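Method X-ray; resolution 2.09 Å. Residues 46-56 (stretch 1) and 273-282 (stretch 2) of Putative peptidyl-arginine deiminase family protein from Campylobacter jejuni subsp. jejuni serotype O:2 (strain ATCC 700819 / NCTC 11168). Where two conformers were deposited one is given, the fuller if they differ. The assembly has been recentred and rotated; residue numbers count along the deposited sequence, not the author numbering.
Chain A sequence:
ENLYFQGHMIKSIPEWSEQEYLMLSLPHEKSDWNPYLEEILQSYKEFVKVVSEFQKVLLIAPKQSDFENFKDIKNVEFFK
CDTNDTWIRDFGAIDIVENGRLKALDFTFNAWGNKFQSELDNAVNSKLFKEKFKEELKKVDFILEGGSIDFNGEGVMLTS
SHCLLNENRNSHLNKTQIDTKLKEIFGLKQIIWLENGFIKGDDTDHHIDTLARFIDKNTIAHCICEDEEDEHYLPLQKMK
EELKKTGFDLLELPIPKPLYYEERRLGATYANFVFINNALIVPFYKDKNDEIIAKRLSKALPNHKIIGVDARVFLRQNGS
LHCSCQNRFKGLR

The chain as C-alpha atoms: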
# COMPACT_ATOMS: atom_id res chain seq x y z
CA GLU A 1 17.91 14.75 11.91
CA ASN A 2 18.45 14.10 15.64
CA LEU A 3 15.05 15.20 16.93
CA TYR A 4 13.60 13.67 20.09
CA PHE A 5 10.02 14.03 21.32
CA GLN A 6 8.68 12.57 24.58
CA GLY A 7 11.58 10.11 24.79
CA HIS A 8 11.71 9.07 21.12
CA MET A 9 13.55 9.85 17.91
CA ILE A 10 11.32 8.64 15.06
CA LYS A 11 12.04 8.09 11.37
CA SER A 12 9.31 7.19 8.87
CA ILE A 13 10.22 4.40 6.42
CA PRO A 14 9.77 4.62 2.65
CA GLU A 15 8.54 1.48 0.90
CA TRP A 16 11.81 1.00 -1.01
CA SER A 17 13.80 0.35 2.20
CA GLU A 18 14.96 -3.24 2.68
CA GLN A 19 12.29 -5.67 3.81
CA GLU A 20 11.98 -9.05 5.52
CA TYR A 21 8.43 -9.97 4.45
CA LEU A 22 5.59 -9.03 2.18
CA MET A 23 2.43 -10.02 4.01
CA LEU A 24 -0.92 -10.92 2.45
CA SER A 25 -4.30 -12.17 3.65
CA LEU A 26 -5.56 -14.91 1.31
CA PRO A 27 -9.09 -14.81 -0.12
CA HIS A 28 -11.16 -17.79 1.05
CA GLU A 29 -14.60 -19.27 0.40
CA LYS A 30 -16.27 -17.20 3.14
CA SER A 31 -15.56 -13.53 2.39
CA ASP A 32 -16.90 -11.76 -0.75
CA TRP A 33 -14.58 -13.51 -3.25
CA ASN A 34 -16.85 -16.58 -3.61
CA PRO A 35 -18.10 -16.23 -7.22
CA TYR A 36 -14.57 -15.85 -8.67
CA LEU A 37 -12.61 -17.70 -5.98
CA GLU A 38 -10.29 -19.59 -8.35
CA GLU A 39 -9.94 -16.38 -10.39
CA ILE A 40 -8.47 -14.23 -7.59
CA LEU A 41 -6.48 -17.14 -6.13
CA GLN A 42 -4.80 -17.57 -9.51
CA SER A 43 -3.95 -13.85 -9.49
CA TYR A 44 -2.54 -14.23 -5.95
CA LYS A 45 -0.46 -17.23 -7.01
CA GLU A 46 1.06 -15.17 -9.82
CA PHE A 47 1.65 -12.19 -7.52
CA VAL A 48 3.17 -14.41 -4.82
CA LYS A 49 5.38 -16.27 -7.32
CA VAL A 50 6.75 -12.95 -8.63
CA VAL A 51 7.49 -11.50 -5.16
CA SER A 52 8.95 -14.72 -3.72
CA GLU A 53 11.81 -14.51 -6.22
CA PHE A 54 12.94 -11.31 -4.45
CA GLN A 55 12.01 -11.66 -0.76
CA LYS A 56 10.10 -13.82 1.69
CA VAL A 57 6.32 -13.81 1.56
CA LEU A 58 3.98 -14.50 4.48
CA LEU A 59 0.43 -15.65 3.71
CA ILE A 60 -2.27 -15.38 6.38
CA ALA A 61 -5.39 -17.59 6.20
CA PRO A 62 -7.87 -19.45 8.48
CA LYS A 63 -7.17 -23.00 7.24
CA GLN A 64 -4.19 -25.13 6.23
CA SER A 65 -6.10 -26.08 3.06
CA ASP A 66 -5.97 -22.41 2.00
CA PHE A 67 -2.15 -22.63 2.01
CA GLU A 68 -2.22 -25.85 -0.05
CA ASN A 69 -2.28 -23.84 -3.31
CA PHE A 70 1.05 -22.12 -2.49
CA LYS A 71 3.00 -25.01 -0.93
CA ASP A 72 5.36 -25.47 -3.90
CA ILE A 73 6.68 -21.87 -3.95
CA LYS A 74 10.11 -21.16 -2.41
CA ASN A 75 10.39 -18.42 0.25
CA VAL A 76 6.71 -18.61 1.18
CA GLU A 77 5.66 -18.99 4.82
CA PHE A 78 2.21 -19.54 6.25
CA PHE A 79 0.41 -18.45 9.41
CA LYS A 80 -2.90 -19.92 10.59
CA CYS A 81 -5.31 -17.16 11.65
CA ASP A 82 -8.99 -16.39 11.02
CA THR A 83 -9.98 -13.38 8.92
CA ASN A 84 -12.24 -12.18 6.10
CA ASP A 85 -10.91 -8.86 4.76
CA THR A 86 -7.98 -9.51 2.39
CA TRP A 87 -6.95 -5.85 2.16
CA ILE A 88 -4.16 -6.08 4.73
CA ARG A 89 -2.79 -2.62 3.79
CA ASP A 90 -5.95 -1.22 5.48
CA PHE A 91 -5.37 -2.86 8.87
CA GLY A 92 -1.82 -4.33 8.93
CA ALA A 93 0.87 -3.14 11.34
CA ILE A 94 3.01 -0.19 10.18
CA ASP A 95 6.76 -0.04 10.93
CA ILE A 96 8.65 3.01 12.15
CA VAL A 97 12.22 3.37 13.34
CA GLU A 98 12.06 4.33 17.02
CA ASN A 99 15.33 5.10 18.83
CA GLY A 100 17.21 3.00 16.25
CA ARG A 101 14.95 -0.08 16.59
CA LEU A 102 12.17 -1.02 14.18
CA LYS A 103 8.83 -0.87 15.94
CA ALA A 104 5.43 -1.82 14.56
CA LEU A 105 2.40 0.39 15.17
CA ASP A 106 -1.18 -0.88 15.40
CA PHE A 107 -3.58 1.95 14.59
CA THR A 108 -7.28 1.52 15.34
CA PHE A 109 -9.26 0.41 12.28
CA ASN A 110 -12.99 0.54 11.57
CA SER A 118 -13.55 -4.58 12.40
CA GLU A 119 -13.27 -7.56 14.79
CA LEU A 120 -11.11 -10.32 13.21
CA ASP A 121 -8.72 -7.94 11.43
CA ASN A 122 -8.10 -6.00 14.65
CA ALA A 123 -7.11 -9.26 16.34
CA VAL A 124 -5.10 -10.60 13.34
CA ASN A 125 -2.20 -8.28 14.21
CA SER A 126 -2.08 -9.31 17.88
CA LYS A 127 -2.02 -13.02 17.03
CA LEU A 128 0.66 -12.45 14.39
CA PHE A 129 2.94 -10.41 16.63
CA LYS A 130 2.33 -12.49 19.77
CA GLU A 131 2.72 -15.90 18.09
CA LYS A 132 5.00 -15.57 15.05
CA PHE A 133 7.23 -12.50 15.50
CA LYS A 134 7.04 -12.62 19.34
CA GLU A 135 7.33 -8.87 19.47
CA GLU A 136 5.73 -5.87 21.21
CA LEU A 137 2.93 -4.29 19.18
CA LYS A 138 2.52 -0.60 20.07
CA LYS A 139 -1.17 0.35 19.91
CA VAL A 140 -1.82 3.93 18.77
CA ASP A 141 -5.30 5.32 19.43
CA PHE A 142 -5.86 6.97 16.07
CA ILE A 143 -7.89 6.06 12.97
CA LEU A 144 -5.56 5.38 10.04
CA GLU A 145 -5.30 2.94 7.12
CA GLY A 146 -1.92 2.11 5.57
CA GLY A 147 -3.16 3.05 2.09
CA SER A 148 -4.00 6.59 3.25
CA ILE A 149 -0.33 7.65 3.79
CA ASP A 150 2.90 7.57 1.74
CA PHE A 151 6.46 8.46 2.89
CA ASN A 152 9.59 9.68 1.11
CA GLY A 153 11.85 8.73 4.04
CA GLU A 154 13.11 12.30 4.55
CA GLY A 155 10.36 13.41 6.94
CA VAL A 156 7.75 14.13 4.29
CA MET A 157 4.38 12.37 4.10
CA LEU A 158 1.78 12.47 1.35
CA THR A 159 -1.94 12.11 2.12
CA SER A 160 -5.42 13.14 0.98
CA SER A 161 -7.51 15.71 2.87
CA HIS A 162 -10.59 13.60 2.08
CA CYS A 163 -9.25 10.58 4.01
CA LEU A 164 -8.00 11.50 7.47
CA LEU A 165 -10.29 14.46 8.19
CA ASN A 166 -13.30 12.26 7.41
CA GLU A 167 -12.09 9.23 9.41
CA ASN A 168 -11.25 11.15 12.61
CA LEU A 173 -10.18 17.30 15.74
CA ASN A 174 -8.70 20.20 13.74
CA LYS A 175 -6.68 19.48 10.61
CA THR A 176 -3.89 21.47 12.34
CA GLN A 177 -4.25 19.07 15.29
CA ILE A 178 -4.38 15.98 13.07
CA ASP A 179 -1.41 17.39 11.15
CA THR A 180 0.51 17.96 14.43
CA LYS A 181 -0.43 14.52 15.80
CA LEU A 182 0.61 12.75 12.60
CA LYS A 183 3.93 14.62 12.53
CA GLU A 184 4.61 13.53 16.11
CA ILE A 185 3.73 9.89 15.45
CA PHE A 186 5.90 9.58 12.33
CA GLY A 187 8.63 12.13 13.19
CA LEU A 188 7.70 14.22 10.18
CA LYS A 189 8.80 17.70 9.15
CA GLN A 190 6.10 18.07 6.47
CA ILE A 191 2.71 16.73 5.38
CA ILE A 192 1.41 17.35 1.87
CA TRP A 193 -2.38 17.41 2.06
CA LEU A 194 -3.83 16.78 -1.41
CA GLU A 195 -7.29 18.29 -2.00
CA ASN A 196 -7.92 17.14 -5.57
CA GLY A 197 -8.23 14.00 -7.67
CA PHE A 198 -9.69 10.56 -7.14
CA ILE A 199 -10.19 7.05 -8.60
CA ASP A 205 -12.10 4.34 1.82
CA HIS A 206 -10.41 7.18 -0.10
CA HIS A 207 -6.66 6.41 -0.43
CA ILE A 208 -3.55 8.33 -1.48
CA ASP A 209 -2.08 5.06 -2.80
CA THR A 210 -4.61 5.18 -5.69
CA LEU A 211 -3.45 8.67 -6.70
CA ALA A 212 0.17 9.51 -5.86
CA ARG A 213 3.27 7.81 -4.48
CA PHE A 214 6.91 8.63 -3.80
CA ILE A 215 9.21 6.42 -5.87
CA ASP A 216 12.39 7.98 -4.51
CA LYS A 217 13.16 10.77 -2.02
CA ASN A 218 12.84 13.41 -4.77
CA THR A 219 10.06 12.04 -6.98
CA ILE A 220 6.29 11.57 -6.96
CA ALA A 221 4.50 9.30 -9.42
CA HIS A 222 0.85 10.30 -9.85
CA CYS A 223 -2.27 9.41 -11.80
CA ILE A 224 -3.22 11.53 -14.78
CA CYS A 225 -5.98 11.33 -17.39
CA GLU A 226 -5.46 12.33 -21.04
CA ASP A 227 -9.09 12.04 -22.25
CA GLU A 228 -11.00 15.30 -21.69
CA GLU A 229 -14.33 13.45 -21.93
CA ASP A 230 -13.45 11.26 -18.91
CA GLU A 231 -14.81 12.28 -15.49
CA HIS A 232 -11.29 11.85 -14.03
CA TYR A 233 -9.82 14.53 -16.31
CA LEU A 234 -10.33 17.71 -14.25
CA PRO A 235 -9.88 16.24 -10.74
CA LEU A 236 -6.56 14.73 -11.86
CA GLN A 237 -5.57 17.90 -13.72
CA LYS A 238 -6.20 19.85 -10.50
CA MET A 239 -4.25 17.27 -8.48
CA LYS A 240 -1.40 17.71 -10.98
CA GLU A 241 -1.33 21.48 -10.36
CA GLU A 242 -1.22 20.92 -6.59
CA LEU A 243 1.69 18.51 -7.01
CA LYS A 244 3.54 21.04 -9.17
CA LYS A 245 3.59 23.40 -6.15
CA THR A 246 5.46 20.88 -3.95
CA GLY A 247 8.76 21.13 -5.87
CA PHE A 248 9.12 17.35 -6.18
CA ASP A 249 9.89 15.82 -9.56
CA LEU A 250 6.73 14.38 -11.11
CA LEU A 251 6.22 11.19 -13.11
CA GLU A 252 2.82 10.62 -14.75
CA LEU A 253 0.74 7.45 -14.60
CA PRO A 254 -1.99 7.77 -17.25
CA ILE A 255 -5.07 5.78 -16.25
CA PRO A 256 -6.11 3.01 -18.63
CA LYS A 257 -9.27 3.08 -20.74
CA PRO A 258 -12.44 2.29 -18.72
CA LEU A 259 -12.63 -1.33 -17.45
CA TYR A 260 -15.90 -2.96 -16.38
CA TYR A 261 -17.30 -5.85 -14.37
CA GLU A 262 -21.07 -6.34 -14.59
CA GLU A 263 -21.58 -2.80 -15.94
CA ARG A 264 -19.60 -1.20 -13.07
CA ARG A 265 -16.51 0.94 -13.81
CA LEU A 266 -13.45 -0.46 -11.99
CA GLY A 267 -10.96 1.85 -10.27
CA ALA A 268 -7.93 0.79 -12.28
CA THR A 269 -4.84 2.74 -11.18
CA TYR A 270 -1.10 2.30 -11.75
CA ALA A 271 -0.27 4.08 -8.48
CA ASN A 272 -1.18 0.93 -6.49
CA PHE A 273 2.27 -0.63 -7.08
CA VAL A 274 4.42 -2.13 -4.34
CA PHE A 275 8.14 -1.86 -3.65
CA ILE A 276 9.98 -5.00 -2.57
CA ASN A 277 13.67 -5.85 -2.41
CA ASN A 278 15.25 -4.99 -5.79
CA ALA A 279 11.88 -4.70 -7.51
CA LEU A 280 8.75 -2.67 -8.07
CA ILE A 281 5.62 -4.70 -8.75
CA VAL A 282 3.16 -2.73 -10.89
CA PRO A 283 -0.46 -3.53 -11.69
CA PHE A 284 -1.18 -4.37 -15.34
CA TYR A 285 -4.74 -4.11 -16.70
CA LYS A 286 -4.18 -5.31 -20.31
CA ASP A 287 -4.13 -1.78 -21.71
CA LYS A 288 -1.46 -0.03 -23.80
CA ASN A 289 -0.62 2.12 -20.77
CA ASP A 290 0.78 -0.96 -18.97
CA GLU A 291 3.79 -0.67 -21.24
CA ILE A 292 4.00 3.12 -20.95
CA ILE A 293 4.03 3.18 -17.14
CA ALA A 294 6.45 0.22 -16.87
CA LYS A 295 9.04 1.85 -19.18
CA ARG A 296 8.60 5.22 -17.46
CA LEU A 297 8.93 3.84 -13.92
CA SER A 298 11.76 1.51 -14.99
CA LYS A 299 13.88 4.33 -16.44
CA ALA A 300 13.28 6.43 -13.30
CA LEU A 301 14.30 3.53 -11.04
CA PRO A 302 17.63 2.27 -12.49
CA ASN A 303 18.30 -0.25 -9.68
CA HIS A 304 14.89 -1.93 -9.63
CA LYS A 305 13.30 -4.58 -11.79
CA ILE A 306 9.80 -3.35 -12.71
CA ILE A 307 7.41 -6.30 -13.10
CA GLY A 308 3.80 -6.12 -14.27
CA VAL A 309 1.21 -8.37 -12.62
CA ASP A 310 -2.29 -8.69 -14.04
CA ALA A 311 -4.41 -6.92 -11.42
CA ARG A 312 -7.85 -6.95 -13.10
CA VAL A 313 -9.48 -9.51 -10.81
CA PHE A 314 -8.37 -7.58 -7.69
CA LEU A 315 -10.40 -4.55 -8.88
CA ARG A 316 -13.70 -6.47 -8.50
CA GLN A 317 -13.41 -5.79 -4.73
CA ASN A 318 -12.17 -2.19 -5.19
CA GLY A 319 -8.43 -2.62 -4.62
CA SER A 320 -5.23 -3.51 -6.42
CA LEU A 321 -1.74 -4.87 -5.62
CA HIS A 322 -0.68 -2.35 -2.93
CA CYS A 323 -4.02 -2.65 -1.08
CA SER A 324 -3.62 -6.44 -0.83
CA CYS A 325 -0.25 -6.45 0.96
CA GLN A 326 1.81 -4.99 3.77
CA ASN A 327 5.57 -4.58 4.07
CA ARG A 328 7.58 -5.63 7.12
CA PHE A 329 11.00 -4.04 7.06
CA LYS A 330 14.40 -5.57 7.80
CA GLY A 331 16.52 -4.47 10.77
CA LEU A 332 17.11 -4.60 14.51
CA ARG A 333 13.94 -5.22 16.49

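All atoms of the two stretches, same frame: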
# COMPACT_ATOMS: atom_id res chain seq x y z
N GLU A 46 0.15 -15.86 -8.91
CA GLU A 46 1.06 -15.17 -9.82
C GLU A 46 1.82 -14.09 -9.07
O GLU A 46 3.05 -13.99 -9.17
CB GLU A 46 0.28 -14.56 -10.99
CG GLU A 46 1.15 -14.17 -12.18
CD GLU A 46 1.96 -15.34 -12.71
OE1 GLU A 46 1.39 -16.45 -12.86
OE2 GLU A 46 3.18 -15.16 -12.97
N PHE A 47 1.09 -13.30 -8.30
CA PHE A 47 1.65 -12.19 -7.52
C PHE A 47 2.67 -12.71 -6.52
O PHE A 47 3.79 -12.19 -6.42
CB PHE A 47 0.50 -11.43 -6.83
CG PHE A 47 0.91 -10.18 -6.08
CD1 PHE A 47 2.00 -9.40 -6.48
CD2 PHE A 47 0.17 -9.75 -4.99
CE1 PHE A 47 2.35 -8.26 -5.78
CE2 PHE A 47 0.51 -8.60 -4.30
CZ PHE A 47 1.60 -7.86 -4.69
N VAL A 48 2.30 -13.77 -5.80
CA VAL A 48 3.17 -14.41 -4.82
C VAL A 48 4.42 -14.97 -5.48
O VAL A 48 5.54 -14.74 -5.00
CB VAL A 48 2.44 -15.54 -4.06
CG1 VAL A 48 3.41 -16.30 -3.16
CG2 VAL A 48 1.31 -14.96 -3.21
N LYS A 49 4.24 -15.70 -6.58
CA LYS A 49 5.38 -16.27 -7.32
C LYS A 49 6.40 -15.19 -7.71
O LYS A 49 7.60 -15.37 -7.54
CB LYS A 49 4.93 -17.03 -8.57
CG LYS A 49 4.53 -18.47 -8.32
CD LYS A 49 4.23 -19.22 -9.61
N VAL A 50 5.90 -14.07 -8.23
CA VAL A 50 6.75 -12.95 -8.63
C VAL A 50 7.56 -12.41 -7.44
O VAL A 50 8.79 -12.32 -7.51
CB VAL A 50 5.92 -11.82 -9.28
CG1 VAL A 50 6.73 -10.53 -9.40
CG2 VAL A 50 5.43 -12.25 -10.65
N VAL A 51 6.86 -12.09 -6.36
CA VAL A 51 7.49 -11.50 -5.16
C VAL A 51 8.51 -12.44 -4.53
O VAL A 51 9.61 -12.01 -4.16
CB VAL A 51 6.45 -11.14 -4.08
CG1 VAL A 51 7.14 -10.69 -2.80
CG2 VAL A 51 5.53 -10.03 -4.56
N SER A 52 8.15 -13.72 -4.43
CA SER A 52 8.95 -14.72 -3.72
C SER A 52 10.34 -14.89 -4.30
O SER A 52 11.25 -15.33 -3.61
CB SER A 52 8.23 -16.07 -3.68
OG SER A 52 8.16 -16.66 -4.97
N GLU A 53 10.50 -14.51 -5.57
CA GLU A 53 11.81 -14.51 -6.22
C GLU A 53 12.74 -13.47 -5.60
O GLU A 53 13.96 -13.59 -5.68
CB GLU A 53 11.67 -14.21 -7.72
CG GLU A 53 12.92 -14.50 -8.53
CD GLU A 53 12.98 -13.69 -9.81
OE1 GLU A 53 14.10 -13.26 -10.18
OE2 GLU A 53 11.92 -13.50 -10.44
N PHE A 54 12.16 -12.43 -4.99
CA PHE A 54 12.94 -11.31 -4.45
C PHE A 54 13.01 -11.21 -2.92
O PHE A 54 14.00 -10.71 -2.39
CB PHE A 54 12.40 -10.01 -5.02
CG PHE A 54 12.67 -9.84 -6.48
CD1 PHE A 54 13.88 -9.32 -6.91
CD2 PHE A 54 11.72 -10.22 -7.43
CE1 PHE A 54 14.14 -9.17 -8.26
CE2 PHE A 54 11.98 -10.07 -8.77
CZ PHE A 54 13.19 -9.54 -9.19
N GLN A 55 11.98 -11.66 -2.22
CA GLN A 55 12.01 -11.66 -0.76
C GLN A 55 10.97 -12.62 -0.21
O GLN A 55 10.09 -13.08 -0.94
CB GLN A 55 11.77 -10.24 -0.20
CG GLN A 55 10.35 -9.71 -0.37
CD GLN A 55 10.19 -8.26 0.06
OE1 GLN A 55 11.03 -7.41 -0.24
NE2 GLN A 55 9.10 -7.97 0.75
N LYS A 56 11.06 -12.91 1.08
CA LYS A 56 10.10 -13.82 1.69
C LYS A 56 8.69 -13.26 1.63
O LYS A 56 8.49 -12.04 1.64
CB LYS A 56 10.47 -14.13 3.14
CG LYS A 56 11.70 -15.00 3.29
CD LYS A 56 12.01 -15.22 4.76
CE LYS A 56 12.72 -14.02 5.37
NZ LYS A 56 12.78 -14.14 6.85
N PHE A 273 1.12 0.27 -7.00
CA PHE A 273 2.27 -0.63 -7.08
C PHE A 273 2.82 -0.92 -5.69
O PHE A 273 2.37 -0.34 -4.70
CB PHE A 273 3.37 -0.07 -8.01
CG PHE A 273 3.71 1.39 -7.78
CD1 PHE A 273 4.18 1.85 -6.55
CD2 PHE A 273 3.63 2.30 -8.83
CE1 PHE A 273 4.52 3.18 -6.36
CE2 PHE A 273 3.96 3.63 -8.64
CZ PHE A 273 4.42 4.07 -7.41
N VAL A 274 3.79 -1.83 -5.61
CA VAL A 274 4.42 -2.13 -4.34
C VAL A 274 5.91 -2.35 -4.50
O VAL A 274 6.35 -3.11 -5.35
CB VAL A 274 3.75 -3.34 -3.62
CG1 VAL A 274 3.68 -4.55 -4.53
CG2 VAL A 274 4.49 -3.68 -2.33
N PHE A 275 6.70 -1.65 -3.68
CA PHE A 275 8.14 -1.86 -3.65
C PHE A 275 8.45 -3.09 -2.81
O PHE A 275 7.83 -3.32 -1.76
CB PHE A 275 8.87 -0.67 -3.04
CG PHE A 275 9.09 0.48 -3.99
CD1 PHE A 275 10.12 0.44 -4.92
CD2 PHE A 275 8.29 1.62 -3.91
CE1 PHE A 275 10.34 1.51 -5.77
CE2 PHE A 275 8.51 2.69 -4.76
CZ PHE A 275 9.54 2.64 -5.69
N ILE A 276 9.40 -3.88 -3.30
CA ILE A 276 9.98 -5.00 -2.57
C ILE A 276 11.47 -4.97 -2.86
O ILE A 276 11.94 -4.14 -3.64
CB ILE A 276 9.37 -6.34 -2.99
CG1 ILE A 276 9.52 -6.56 -4.51
CG2 ILE A 276 7.90 -6.40 -2.58
CD1 ILE A 276 9.26 -7.97 -4.96
N ASN A 277 12.22 -5.87 -2.24
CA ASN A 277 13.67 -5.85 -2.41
C ASN A 277 14.06 -6.00 -3.88
O ASN A 277 13.71 -7.00 -4.52
CB ASN A 277 14.33 -6.93 -1.57
CG ASN A 277 14.15 -6.69 -0.09
OD1 ASN A 277 13.78 -5.59 0.33
ND2 ASN A 277 14.39 -7.71 0.72
N ASN A 278 14.75 -4.99 -4.41
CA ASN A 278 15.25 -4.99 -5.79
C ASN A 278 14.19 -4.98 -6.88
O ASN A 278 14.50 -5.16 -8.05
CB ASN A 278 16.20 -6.18 -6.01
CG ASN A 278 17.38 -6.16 -5.08
OD1 ASN A 278 17.52 -7.02 -4.21
ND2 ASN A 278 18.22 -5.15 -5.22
N ALA A 279 12.94 -4.71 -6.52
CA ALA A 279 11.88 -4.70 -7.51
C ALA A 279 10.71 -3.80 -7.14
O ALA A 279 10.50 -3.45 -5.98
CB ALA A 279 11.39 -6.12 -7.75
N LEU A 280 9.98 -3.43 -8.18
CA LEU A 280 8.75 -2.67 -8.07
C LEU A 280 7.69 -3.44 -8.84
O LEU A 280 7.80 -3.62 -10.05
CB LEU A 280 8.92 -1.27 -8.65
CG LEU A 280 7.64 -0.43 -8.71
CD1 LEU A 280 7.06 -0.20 -7.33
CD2 LEU A 280 7.90 0.88 -9.42
N ILE A 281 6.66 -3.90 -8.13
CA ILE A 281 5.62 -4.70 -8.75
C ILE A 281 4.47 -3.78 -9.11
O ILE A 281 3.86 -3.17 -8.24
CB ILE A 281 5.14 -5.84 -7.82
CG1 ILE A 281 6.32 -6.56 -7.15
CG2 ILE A 281 4.27 -6.82 -8.60
CD1 ILE A 281 7.34 -7.14 -8.10
N VAL A 282 4.17 -3.68 -10.40
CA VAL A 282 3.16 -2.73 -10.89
C VAL A 282 1.92 -3.46 -11.40
O VAL A 282 2.04 -4.51 -12.02
CB VAL A 282 3.73 -1.78 -11.98
CG1 VAL A 282 4.91 -0.99 -11.44
CG2 VAL A 282 4.17 -2.54 -13.23
O HOH W 1 15.91 -9.56 -3.83
O HOH W 2 15.23 -10.15 -0.10

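The contact packs one side of a helix, and the loop that follows it, against a β-hairpin more than 220 residues away in the same chain. Helix 46-52 runs nearly antiparallel to strand 279-282, at 168°, with the axes 10.1 Å apart at closest approach. That spacing leaves room for one layer of interlocking side chains, and the layer is almost wholly apolar. The hairpin is tight: Val274 and Ile281 exchange two backbone hydrogen bonds, Ile276 and Ala279 two more, and a type II turn joins the strands. Paired in this way, Val274, Ile276, Ala279 and Ile281 all point toward the helix side, while Phe275 points away.

Ile281 is the central bump at the helical end. It projects among three helix residues: its CG2 lies 3.7 Å from CE1 of Phe47, its CD1 is 3.7 Å from CG1 of Val50, and its CG1 is 4.4 Å from CG2 of Val51. A β-branched residue suits this place because its branches diverge close to the backbone and can reach different walls of the hollow. The valines are short and blunt, so they line the hollow without filling it. Phe47 leaves the helix sideways, but its long side chain carries the ring end back to the hairpin. There the ring presents its edge, with CZ 3.9 Å from CG1 of Val274 as well as CE1 against Ile281, so that a single flat group touches both strands.

Further along, Ile276 supplies a second bump. Its CD1 reaches the helix backbone at CA of Val51, 4.0 Å away, lies 4.1 Å from CG1 of the same valine, and comes within 3.7 Å of CB of Phe54. The extended chi2 (t) carries the methyl outward into this shallow recess.

Phe54 lies beyond the regular part of the helix and has the largest area covered by the other stretch. Its ring forms a lid over the turn end of the hairpin. The small methyl of Ala279 fits beneath it: CB sits 3.9 Å from the centroid of the Phe54 ring, directly on the ring normal, a CH-π contact in which a compact group meets a flat face. Beside it, CD1 of Phe54 is 4.0 Å from CB of Asn278, and CB of Phe54 is 3.3 Å from O of Asn277.

The polar link comes next. Gln55 extends its side chain beside the turn, and N of Asn277 donates a hydrogen bond to OE1 of Gln55 at 2.8 Å, nearly straight at 163°. Glutamine is long enough to span the gap, and its amide oxygen satisfies a backbone NH that is not used in the hairpin's own pairing; the same OE1 packs 3.4 Å from CB of Ile276. At the outer margin two waters bridge the stretches. The oxygen of one lies 2.7 Å from O of Phe54 and 3.0 Å from OD1 of Asn278, placed to donate to either, though it has more acceptors in reach than protons. The oxygen of the other donates to O of Phe54 at 2.7 Å and accepts from ND2 of Asn277 at 2.7 Å.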